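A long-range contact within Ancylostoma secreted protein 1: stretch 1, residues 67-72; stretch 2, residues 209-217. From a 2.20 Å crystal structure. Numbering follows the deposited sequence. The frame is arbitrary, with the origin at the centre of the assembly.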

# COMPACT_ATOMS: atom_id res chain seq x y z
N LYS A 67 12.14 -0.43 10.41
CA LYS A 67 11.13 -0.37 11.44
C LYS A 67 9.86 -0.99 10.87
O LYS A 67 9.72 -1.11 9.63
CB LYS A 67 10.89 1.07 11.88
CG LYS A 67 10.51 2.06 10.79
CD LYS A 67 10.22 3.45 11.42
CE LYS A 67 9.75 4.48 10.38
NZ LYS A 67 9.85 5.93 10.85
N ASN A 68 8.94 -1.38 11.75
CA ASN A 68 7.67 -2.02 11.30
C ASN A 68 7.87 -3.23 10.35
O ASN A 68 7.11 -3.45 9.43
CB ASN A 68 6.76 -0.96 10.63
CG ASN A 68 6.43 0.22 11.54
OD1 ASN A 68 6.34 0.07 12.76
ND2 ASN A 68 6.18 1.36 10.95
N MET A 69 8.95 -3.99 10.51
CA MET A 69 9.12 -5.20 9.70
C MET A 69 8.40 -6.33 10.36
O MET A 69 8.80 -6.77 11.45
CB MET A 69 10.58 -5.57 9.53
CG MET A 69 10.82 -6.84 8.72
SD MET A 69 10.38 -6.73 6.96
CE MET A 69 11.58 -5.60 6.25
N TYR A 70 7.29 -6.75 9.74
CA TYR A 70 6.45 -7.85 10.28
C TYR A 70 6.93 -9.29 9.99
O TYR A 70 7.45 -9.61 8.90
CB TYR A 70 4.95 -7.67 9.91
CG TYR A 70 4.26 -6.63 10.76
CD1 TYR A 70 3.37 -7.01 11.77
CD2 TYR A 70 4.60 -5.28 10.65
CE1 TYR A 70 2.80 -6.12 12.60
CE2 TYR A 70 3.99 -4.33 11.48
CZ TYR A 70 3.10 -4.74 12.42
OH TYR A 70 2.54 -3.76 13.22
N LYS A 71 6.80 -10.11 11.01
CA LYS A 71 7.07 -11.54 10.92
C LYS A 71 5.89 -12.10 10.18
O LYS A 71 4.76 -11.71 10.47
CB LYS A 71 7.11 -12.14 12.31
CG LYS A 71 7.54 -13.58 12.36
CD LYS A 71 7.71 -14.06 13.81
CE LYS A 71 8.26 -15.56 13.80
NZ LYS A 71 8.21 -16.22 15.13
N LEU A 72 6.14 -12.99 9.24
CA LEU A 72 5.08 -13.72 8.55
C LEU A 72 4.54 -14.87 9.38
O LEU A 72 5.30 -15.54 10.08
CB LEU A 72 5.62 -14.25 7.17
CG LEU A 72 6.23 -13.18 6.23
CD1 LEU A 72 6.69 -13.69 4.81
CD2 LEU A 72 5.19 -12.09 6.02
N CYS A 209 6.35 -7.63 19.51
CA CYS A 209 7.69 -7.49 18.96
C CYS A 209 8.59 -8.64 19.37
O CYS A 209 8.82 -8.84 20.58
CB CYS A 209 8.34 -6.17 19.35
SG CYS A 209 10.03 -6.05 18.68
N GLU A 210 9.07 -9.40 18.39
CA GLU A 210 9.94 -10.55 18.64
C GLU A 210 11.28 -10.32 17.98
O GLU A 210 11.41 -10.51 16.76
CB GLU A 210 9.34 -11.81 18.06
CG GLU A 210 8.35 -12.47 18.97
CD GLU A 210 7.76 -13.70 18.37
OE1 GLU A 210 8.47 -14.36 17.56
OE2 GLU A 210 6.59 -14.00 18.74
N ASP A 211 12.28 -9.94 18.77
CA ASP A 211 13.67 -9.76 18.27
C ASP A 211 13.69 -8.99 16.93
O ASP A 211 14.15 -9.50 15.90
CB ASP A 211 14.44 -11.12 18.26
CG ASP A 211 15.92 -10.96 17.89
OD1 ASP A 211 16.55 -9.92 18.23
OD2 ASP A 211 16.49 -11.88 17.25
N GLY A 212 13.18 -7.76 16.94
CA GLY A 212 13.21 -6.88 15.75
C GLY A 212 12.10 -7.08 14.72
O GLY A 212 12.00 -6.33 13.74
N LEU A 213 11.26 -8.09 14.92
CA LEU A 213 10.15 -8.33 14.00
C LEU A 213 8.86 -8.02 14.70
O LEU A 213 8.62 -8.52 15.82
CB LEU A 213 10.11 -9.78 13.41
CG LEU A 213 11.23 -10.21 12.42
CD1 LEU A 213 11.11 -11.70 12.01
CD2 LEU A 213 11.25 -9.30 11.21
N CYS A 214 8.05 -7.18 14.07
CA CYS A 214 6.71 -6.92 14.59
C CYS A 214 5.81 -8.11 14.40
O CYS A 214 5.97 -8.84 13.45
CB CYS A 214 6.12 -5.66 13.94
SG CYS A 214 7.05 -4.20 14.41
N THR A 215 4.84 -8.31 15.29
CA THR A 215 3.94 -9.44 15.19
C THR A 215 2.47 -8.97 15.24
O THR A 215 2.07 -8.36 16.19
CB THR A 215 4.19 -10.55 16.27
OG1 THR A 215 3.91 -10.04 17.57
CG2 THR A 215 5.65 -11.08 16.19
N LYS A 216 1.71 -9.27 14.20
CA LYS A 216 0.37 -8.79 14.06
C LYS A 216 -0.53 -9.62 14.96
O LYS A 216 -0.44 -10.83 15.00
CB LYS A 216 -0.04 -8.86 12.56
CG LYS A 216 -1.55 -8.79 12.22
CD LYS A 216 -2.05 -7.38 12.22
CE LYS A 216 -3.57 -7.30 12.10
NZ LYS A 216 -3.97 -7.85 10.77
N GLY A 217 -1.38 -8.92 15.71
CA GLY A 217 -2.34 -9.61 16.57
C GLY A 217 -3.60 -9.96 15.81
O GLY A 217 -3.65 -9.80 14.58
O HOH W 1 10.96 -3.79 12.65
O HOH W 2 2.79 -11.27 12.47

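Two backbone hydrogen bonds set the register. C214 N donates to M69 O at 2.8 Å, and K71 N donates to C214 O at 2.9 Å, the second almost straight at 174°. Both polar groups of C214 are therefore spent on the residues flanking Y70, which makes a single beta bridge between Y70 and C214, their CA atoms 4.4 Å apart. The same two carbonyls also receive CA-H groups: L213 CA lies 3.3 Å from M69 O, and Y70 CA lies 3.4 Å from C214 O. These weaker contacts add to carbonyls that already accept an N-H, and they accompany the close approach of the backbones.

A salt bridge joins K71 to E210, with K71 NZ 3.1 Å from E210 OE1. K71 reaches it with every chi angle in the t well, so the full length of the lysine is spent on spanning the gap. E210 points toward the other stretch along its CA-to-CB bond and is exposed; at such a site a charge pair pays less in desolvation than it would in the interior.

Beyond the bridge, water extends the pairing at each end. Water 1 accepts from M69 N at 2.9 Å and donates to G212 O at 3.0 Å; water 2 donates to K71 O at 2.8 Å and accepts from K216 N at 2.9 Å. The rule to read here is that one bridge can be lengthened by solvent where the two backbones no longer meet directly.

Stretch 2 contains a type I' turn from E210 to L213, closed by E210 N to L213 O at 2.8 Å and L213 N to E210 O at 3.0 Å. D211 and G212 occupy the turn's two central positions with positive phi, a value that by itself favours glycine at G212. The turn has E210, the partner of K71, at its start and leads directly into the short strand that carries C214.

The side chains then fill in around the bridge. C214 points toward stretch 1 and sets its CB over one face of the Y70 ring, 3.4 Å from the centroid and only 7° off the normal, a CH-pi contact of nearly ideal placement. Its SG, covalently bonded elsewhere in the structure, also lies over the face, 4.6 Å from the centroid, so the polarizable sulfur adds to the same contact. Although Y70 points away overall from CA to CB, the end of its side chain comes nearer, and this is what brings the ring to the cysteine. K216 N sits at the ring edge, 3.7 Å from Y70 CE1.

M69 and L213, both sideways and buried, make the aliphatic contact, M69 CG meeting L213 CD2 at 3.5 Å. K71 contributes carbon as well as charge: its CB lies 4.0 Å from L213 CB, so one lysine packs at its base and pairs at its tip.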